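Local coordinates for AP205 bacteriophage COAT protein (Acinetobacter phage ap205, PDB 5FS4) that forms the capsid shell of a single-stranded RNA bacteriophage, pairing as a dimer that probably also binds the viral RNA on its sheet, as in related phages, at residues T24-T28 / V56-P60; A32-R36 / N47-G51. The protein carries 2 engineered substitutions. All coordinates share one frame. Residue numbers count along the deposited sequence, not the author numbering.

Interaction 1 of 2, residues T24-T28 / V56-P60; sequences TRLST and VYKRP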
ATOM      1  N   THR B  24       6.230 -22.282  -3.104  1.00 13.20           N
ATOM      2  CA  THR B  24       5.324 -23.206  -2.496  1.00 13.42           C
ATOM      3  C   THR B  24       3.883 -22.796  -2.691  1.00 13.80           C
ATOM      4  O   THR B  24       3.028 -23.534  -2.237  1.00 14.55           O
ATOM      5  CB  THR B  24       5.622 -23.353  -0.966  1.00 14.36           C
ATOM      6  OG1 THR B  24       5.061 -22.259  -0.177  1.00 15.29           O
ATOM      7  CG2 THR B  24       7.120 -23.426  -0.709  1.00 14.05           C
ATOM      8  N   ARG B  25       3.600 -21.600  -3.262  1.00 12.89           N
ATOM      9  CA  ARG B  25       2.213 -21.151  -3.459  1.00 12.66           C
ATOM     10  C   ARG B  25       2.273 -20.091  -4.548  1.00 12.70           C
ATOM     11  O   ARG B  25       2.364 -18.837  -4.296  1.00 12.01           O
ATOM     12  CB  ARG B  25       1.519 -20.626  -2.175  1.00 12.57           C
ATOM     13  CG  ARG B  25       0.073 -20.211  -2.382  1.00 12.33           C
ATOM     14  CD  ARG B  25      -0.618 -19.879  -1.059  1.00 12.29           C
ATOM     15  NE  ARG B  25      -2.046 -19.608  -1.197  1.00 12.38           N
ATOM     16  CZ  ARG B  25      -3.006 -20.530  -1.088  1.00 12.31           C
ATOM     17  NH1 ARG B  25      -2.694 -21.830  -0.899  1.00 11.66           N
ATOM     18  NH2 ARG B  25      -4.287 -20.182  -1.214  1.00 12.36           N
ATOM     19  N   LEU B  26       2.305 -20.624  -5.767  1.00 12.78           N
ATOM     20  CA  LEU B  26       2.697 -19.819  -6.930  1.00 12.32           C
ATOM     21  C   LEU B  26       1.752 -18.681  -7.197  1.00 11.64           C
ATOM     22  O   LEU B  26       2.167 -17.690  -7.799  1.00 11.76           O
ATOM     23  CB  LEU B  26       2.866 -20.704  -8.131  1.00 13.23           C
ATOM     24  CG  LEU B  26       4.119 -21.600  -7.996  1.00 14.17           C
ATOM     25  CD1 LEU B  26       3.980 -22.817  -8.896  1.00 15.55           C
ATOM     26  CD2 LEU B  26       5.421 -20.810  -8.250  1.00 14.39           C
ATOM     27  N   SER B  27       0.510 -18.773  -6.706  1.00 10.55           N
ATOM     28  CA  SER B  27      -0.467 -17.672  -6.826  1.00  9.58           C
ATOM     29  C   SER B  27      -0.183 -16.453  -5.914  1.00  8.84           C
ATOM     30  O   SER B  27      -0.795 -15.418  -6.086  1.00  8.63           O
ATOM     31  CB  SER B  27      -1.897 -18.168  -6.543  1.00  9.74           C
ATOM     32  OG  SER B  27      -2.067 -18.692  -5.249  1.00 10.42           O
ATOM     33  N   THR B  28       0.702 -16.594  -4.928  1.00  7.92           N
ATOM     34  CA  THR B  28       1.208 -15.436  -4.157  1.00  7.77           C
ATOM     35  C   THR B  28       2.293 -14.678  -4.948  1.00  7.24           C
ATOM     36  O   THR B  28       3.363 -15.244  -5.281  1.00  7.23           O
ATOM     37  CB  THR B  28       1.743 -15.860  -2.792  1.00  7.94           C
ATOM     38  OG1 THR B  28       0.699 -16.552  -2.140  1.00  7.84           O
ATOM     39  CG2 THR B  28       2.043 -14.636  -1.919  1.00  8.24           C
ATOM     40  N   VAL B  56      -0.379  -9.785  -4.314  1.00  6.72           N
ATOM     41  CA  VAL B  56      -1.530 -10.603  -4.607  1.00  6.46           C
ATOM     42  C   VAL B  56      -1.490 -11.878  -3.784  1.00  6.34           C
ATOM     43  O   VAL B  56      -0.468 -12.507  -3.663  1.00  5.98           O
ATOM     44  CB  VAL B  56      -1.662 -10.975  -6.106  1.00  6.31           C
ATOM     45  CG1 VAL B  56      -2.792 -11.949  -6.364  1.00  6.58           C
ATOM     46  CG2 VAL B  56      -1.832  -9.740  -6.964  1.00  6.39           C
ATOM     47  N   TYR B  57      -2.621 -12.135  -3.131  1.00  6.68           N
ATOM     48  CA  TYR B  57      -2.834 -13.426  -2.428  1.00  7.98           C
ATOM     49  C   TYR B  57      -4.212 -13.946  -2.752  1.00  9.10           C
ATOM     50  O   TYR B  57      -5.206 -13.175  -2.764  1.00  9.80           O
ATOM     51  CB  TYR B  57      -2.620 -13.260  -0.886  1.00  7.63           C
ATOM     52  CG  TYR B  57      -2.352 -14.569  -0.107  1.00  7.76           C
ATOM     53  CD1 TYR B  57      -3.379 -15.449   0.212  1.00  8.31           C
ATOM     54  CD2 TYR B  57      -1.040 -14.930   0.272  1.00  7.53           C
ATOM     55  CE1 TYR B  57      -3.112 -16.637   0.879  1.00  8.39           C
ATOM     56  CE2 TYR B  57      -0.765 -16.103   0.910  1.00  7.71           C
ATOM     57  CZ  TYR B  57      -1.793 -16.949   1.232  1.00  8.38           C
ATOM     58  OH  TYR B  57      -1.529 -18.125   1.877  1.00  8.86           O
ATOM     59  N   LYS B  58      -4.273 -15.258  -2.976  1.00  9.90           N
ATOM     60  CA  LYS B  58      -5.501 -15.986  -3.162  1.00 10.96           C
ATOM     61  C   LYS B  58      -5.896 -16.624  -1.865  1.00  9.91           C
ATOM     62  O   LYS B  58      -5.369 -17.668  -1.460  1.00  9.83           O
ATOM     63  CB  LYS B  58      -5.359 -17.008  -4.292  1.00 12.06           C
ATOM     64  CG  LYS B  58      -4.978 -16.347  -5.626  1.00 14.77           C
ATOM     65  CD  LYS B  58      -5.951 -15.193  -6.010  1.00 17.43           C
ATOM     66  CE  LYS B  58      -6.632 -15.439  -7.338  1.00 21.66           C
ATOM     67  NZ  LYS B  58      -5.603 -15.190  -8.414  1.00 24.28           N
ATOM     68  N   ARG B  59      -6.886 -16.000  -1.238  1.00  9.84           N
ATOM     69  CA  ARG B  59      -7.265 -16.320   0.113  1.00 10.38           C
ATOM     70  C   ARG B  59      -8.613 -17.018   0.180  1.00  9.89           C
ATOM     71  O   ARG B  59      -9.610 -16.454  -0.243  1.00  8.74           O
ATOM     72  CB  ARG B  59      -7.337 -15.002   0.895  1.00 10.72           C
ATOM     73  CG  ARG B  59      -7.622 -15.100   2.408  1.00 11.41           C
ATOM     74  CD  ARG B  59      -6.475 -15.633   3.236  1.00 11.55           C
ATOM     75  NE  ARG B  59      -5.293 -14.824   3.107  1.00 11.18           N
ATOM     76  CZ  ARG B  59      -4.095 -15.164   3.547  1.00 11.67           C
ATOM     77  NH1 ARG B  59      -3.920 -16.293   4.189  1.00 12.76           N
ATOM     78  NH2 ARG B  59      -3.070 -14.355   3.322  1.00 12.11           N
ATOM     79  N   PRO B  60      -8.659 -18.246   0.755  1.00 11.20           N
ATOM     80  CA  PRO B  60      -9.915 -18.958   0.956  1.00 11.05           C
ATOM     81  C   PRO B  60     -10.956 -18.074   1.647  1.00 11.08           C
ATOM     82  O   PRO B  60     -10.661 -17.414   2.640  1.00 11.12           O
ATOM     83  CB  PRO B  60      -9.509 -20.159   1.860  1.00 10.64           C
ATOM     84  CG  PRO B  60      -8.057 -20.316   1.663  1.00 11.41           C
ATOM     85  CD  PRO B  60      -7.547 -18.920   1.465  1.00 10.88           C
TER
HETATM   86  O   HOH W   1      -1.904 -17.119  -2.877  1.00  2.29           O
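R25 opens a type I beta turn that runs to T28 and is closed by the bond from T28 N to R25 O (2.9 Å). Its extended side chain reaches segment 56-60, the end of strand 47-60, where NH2 donates to the backbone carbonyl K58 O at 2.7 Å; arginine's length suits this reach, and its planar guanidinium meets the carbonyl edge-on. S27, at the corner, lays CB against K58 CG (3.7 Å), small beside the lysine's aliphatic stem. T28 leads into the next strand: its CA touches V56 O in a CH-O contact (3.4 Å), and its OG1 lies 3.4 Å from Y57 CD2. One water fills the wedge between the segments, bonded to R25 NE, S27 OG, T28 OG1 and K58 N. The hydroxyl of Y57 bonds instead to D130 of the second subunit. The type I turn lies in the short loop joining adjacent antiparallel strands 17-22 and 28-38, tied to strand 47-60 as it diverges from it, at the dimer interface.

Interaction 2 of 2, residues A32-R36 / N47-G51; sequences ASLLR and NNVSG
Two extended strands, 32-36 and 47-51, run antiparallel with their axes 4.7 Å apart at closest approach and 164° between their directions. The register sets L34 opposite G51 and R36 opposite V49 as non-hydrogen-bonded pairs (CA-CA 4.3 and 4.4 Å), with L35 and S50 between them as the hydrogen-bonded pair. CH-O contacts fill the intervals, the shortest from R36 CA to N48 O (3.2 Å).

R36, L35 and V49 bury the most surface. With chi1 to chi3 all t, R36 runs out over the neighbouring strand, CG packing 4.0 Å from V49 CG2, and the guanidinium lays one face over N47 CB; a long aliphatic stem with a flat polar head suits this partly apolar path. NH1 bonds to L117 O of the second subunit. L35 supplies both backbone bonds: L35 N donates to S50 O (2.7 Å) and S50 N to L35 O (2.9 Å). Its side chain (chi1 t, chi2 t) lies beside that of S50 (chi1 t), on the face away from R36 and V49. A water accepts from N48 ND2 (3.1 Å) and donates to L35 O (3.0 Å). V49 (chi1 t), beta-branched and at ease in a strand, shares its face with L34 (chi1 m, chi2 t), whose CD2 comes within 3.7 Å of G51 CA; a CB there would crowd that methyl.

This is regular beta-hairpin pairing. Strand 17-22 flanks strand 28-38, and strand 76-88 flanks strand 47-60; A32 packs on L109, in helix 92-111 of the second subunit, and L34 and V49 on G118 and G116 of that subunit.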
ATOM      1  N   ALA B  32       7.178  -5.513  -8.998  1.00  7.52           N
ATOM      2  CA  ALA B  32       7.688  -4.124  -8.932  1.00  7.28           C
ATOM      3  C   ALA B  32       7.962  -3.668 -10.382  1.00  8.30           C
ATOM      4  O   ALA B  32       8.691  -4.344 -11.122  1.00  8.09           O
ATOM      5  CB  ALA B  32       8.975  -4.075  -8.053  1.00  7.47           C
ATOM      6  N   SER B  33       7.340  -2.575 -10.797  1.00  8.55           N
ATOM      7  CA  SER B  33       7.455  -2.109 -12.174  1.00 10.37           C
ATOM      8  C   SER B  33       7.843  -0.636 -12.088  1.00  9.83           C
ATOM      9  O   SER B  33       7.118   0.146 -11.476  1.00  9.46           O
ATOM     10  CB  SER B  33       6.111  -2.228 -12.846  1.00 12.71           C
ATOM     11  OG  SER B  33       6.237  -1.744 -14.177  1.00 14.93           O
ATOM     12  N   LEU B  34       8.958  -0.249 -12.675  1.00  9.96           N
ATOM     13  CA  LEU B  34       9.460   1.129 -12.505  1.00 10.14           C
ATOM     14  C   LEU B  34       9.616   1.879 -13.846  1.00 11.75           C
ATOM     15  O   LEU B  34      10.136   1.318 -14.806  1.00 11.16           O
ATOM     16  CB  LEU B  34      10.839   1.096 -11.865  1.00  9.71           C
ATOM     17  CG  LEU B  34      11.106   0.220 -10.633  1.00 10.07           C
ATOM     18  CD1 LEU B  34      12.493   0.477 -10.133  1.00  9.96           C
ATOM     19  CD2 LEU B  34      10.095   0.565  -9.550  1.00  9.96           C
ATOM     20  N   LEU B  35       9.287   3.172 -13.878  1.00 12.98           N
ATOM     21  CA  LEU B  35       9.465   3.939 -15.097  1.00 15.15           C
ATOM     22  C   LEU B  35      10.205   5.198 -14.702  1.00 16.15           C
ATOM     23  O   LEU B  35       9.731   5.915 -13.865  1.00 16.74           O
ATOM     24  CB  LEU B  35       8.095   4.251 -15.728  1.00 17.12           C
ATOM     25  CG  LEU B  35       8.049   4.822 -17.135  1.00 18.28           C
ATOM     26  CD1 LEU B  35       6.592   5.026 -17.513  1.00 19.59           C
ATOM     27  CD2 LEU B  35       8.776   6.139 -17.258  1.00 20.08           C
ATOM     28  N   ARG B  36      11.353   5.457 -15.333  1.00 15.68           N
ATOM     29  CA  ARG B  36      12.098   6.687 -15.150  1.00 16.59           C
ATOM     30  C   ARG B  36      11.879   7.594 -16.369  1.00 18.85           C
ATOM     31  O   ARG B  36      11.839   7.123 -17.533  1.00 17.91           O
ATOM     32  CB  ARG B  36      13.587   6.410 -14.968  1.00 17.05           C
ATOM     33  CG  ARG B  36      14.362   7.661 -14.530  1.00 18.43           C
ATOM     34  CD  ARG B  36      15.829   7.346 -14.319  1.00 19.34           C
ATOM     35  NE  ARG B  36      16.682   8.546 -14.096  1.00 20.41           N
ATOM     36  CZ  ARG B  36      17.335   8.879 -12.966  1.00 20.79           C
ATOM     37  NH1 ARG B  36      17.241   8.153 -11.844  1.00 20.20           N
ATOM     38  NH2 ARG B  36      18.071   9.987 -12.937  1.00 20.63           N
ATOM     39  N   ASN B  47      14.184  14.230 -13.262  1.00 18.54           N
ATOM     40  CA  ASN B  47      14.046  12.823 -13.672  1.00 17.47           C
ATOM     41  C   ASN B  47      12.962  12.085 -12.870  1.00 16.42           C
ATOM     42  O   ASN B  47      13.215  11.584 -11.761  1.00 16.09           O
ATOM     43  CB  ASN B  47      15.393  12.129 -13.508  1.00 19.21           C
ATOM     44  CG  ASN B  47      16.404  12.616 -14.485  1.00 19.30           C
ATOM     45  OD1 ASN B  47      17.233  13.429 -14.142  1.00 22.54           O
ATOM     46  ND2 ASN B  47      16.311  12.176 -15.712  1.00 19.66           N
ATOM     47  N   ASN B  48      11.756  12.015 -13.398  1.00 15.54           N
ATOM     48  CA  ASN B  48      10.653  11.480 -12.599  1.00 14.33           C
ATOM     49  C   ASN B  48      10.755   9.956 -12.542  1.00 13.95           C
ATOM     50  O   ASN B  48      11.146   9.285 -13.546  1.00 13.24           O
ATOM     51  CB  ASN B  48       9.269  11.850 -13.116  1.00 14.92           C
ATOM     52  CG  ASN B  48       8.187  11.563 -12.081  1.00 17.60           C
ATOM     53  OD1 ASN B  48       8.062  12.288 -11.052  1.00 18.97           O
ATOM     54  ND2 ASN B  48       7.444  10.475 -12.281  1.00 17.66           N
ATOM     55  N   VAL B  49      10.399   9.394 -11.396  1.00 11.77           N
ATOM     56  CA  VAL B  49      10.318   7.966 -11.308  1.00 10.72           C
ATOM     57  C   VAL B  49       8.933   7.620 -10.818  1.00 10.72           C
ATOM     58  O   VAL B  49       8.488   8.162  -9.818  1.00 10.41           O
ATOM     59  CB  VAL B  49      11.393   7.399 -10.359  1.00 10.59           C
ATOM     60  CG1 VAL B  49      11.250   5.878 -10.262  1.00 10.44           C
ATOM     61  CG2 VAL B  49      12.811   7.753 -10.808  1.00 11.25           C
ATOM     62  N   SER B  50       8.246   6.708 -11.504  1.00 10.27           N
ATOM     63  CA  SER B  50       7.001   6.153 -11.022  1.00 10.32           C
ATOM     64  C   SER B  50       7.233   4.662 -10.833  1.00  9.82           C
ATOM     65  O   SER B  50       7.648   3.924 -11.811  1.00 10.16           O
ATOM     66  CB  SER B  50       5.907   6.387 -12.067  1.00 11.03           C
ATOM     67  OG  SER B  50       4.658   5.927 -11.616  1.00 13.18           O
ATOM     68  N   GLY B  51       7.079   4.219  -9.588  1.00  8.85           N
ATOM     69  CA  GLY B  51       7.183   2.808  -9.248  1.00  8.64           C
ATOM     70  C   GLY B  51       5.881   2.228  -8.789  1.00  8.75           C
ATOM     71  O   GLY B  51       5.225   2.768  -7.910  1.00  8.48           O
TER
HETATM   72  O   HOH W   2       7.910   8.260 -14.462  1.00 19.56           O

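Overall arrangement
From the N terminus the chain makes strands 5-14 and 17-22, then turns through 24-28 into strand 28-38. Interaction 2 comes next along the chain: 32-36 pairs with 47-51 and closes the hairpin, whose connection is partly unmodelled at 40-44. Strand 47-60 then runs back, and its far end, 56-60, meets the turn at 24-28 in interaction 1. Interaction 2 is thus nested inside the longer loop that interaction 1 closes. Their centres lie 26 Å apart, near the two ends of strand 47-60: one contact is regular pairing in the sheet, the other ties in the preceding turn. Both reach the second subunit of the dimer.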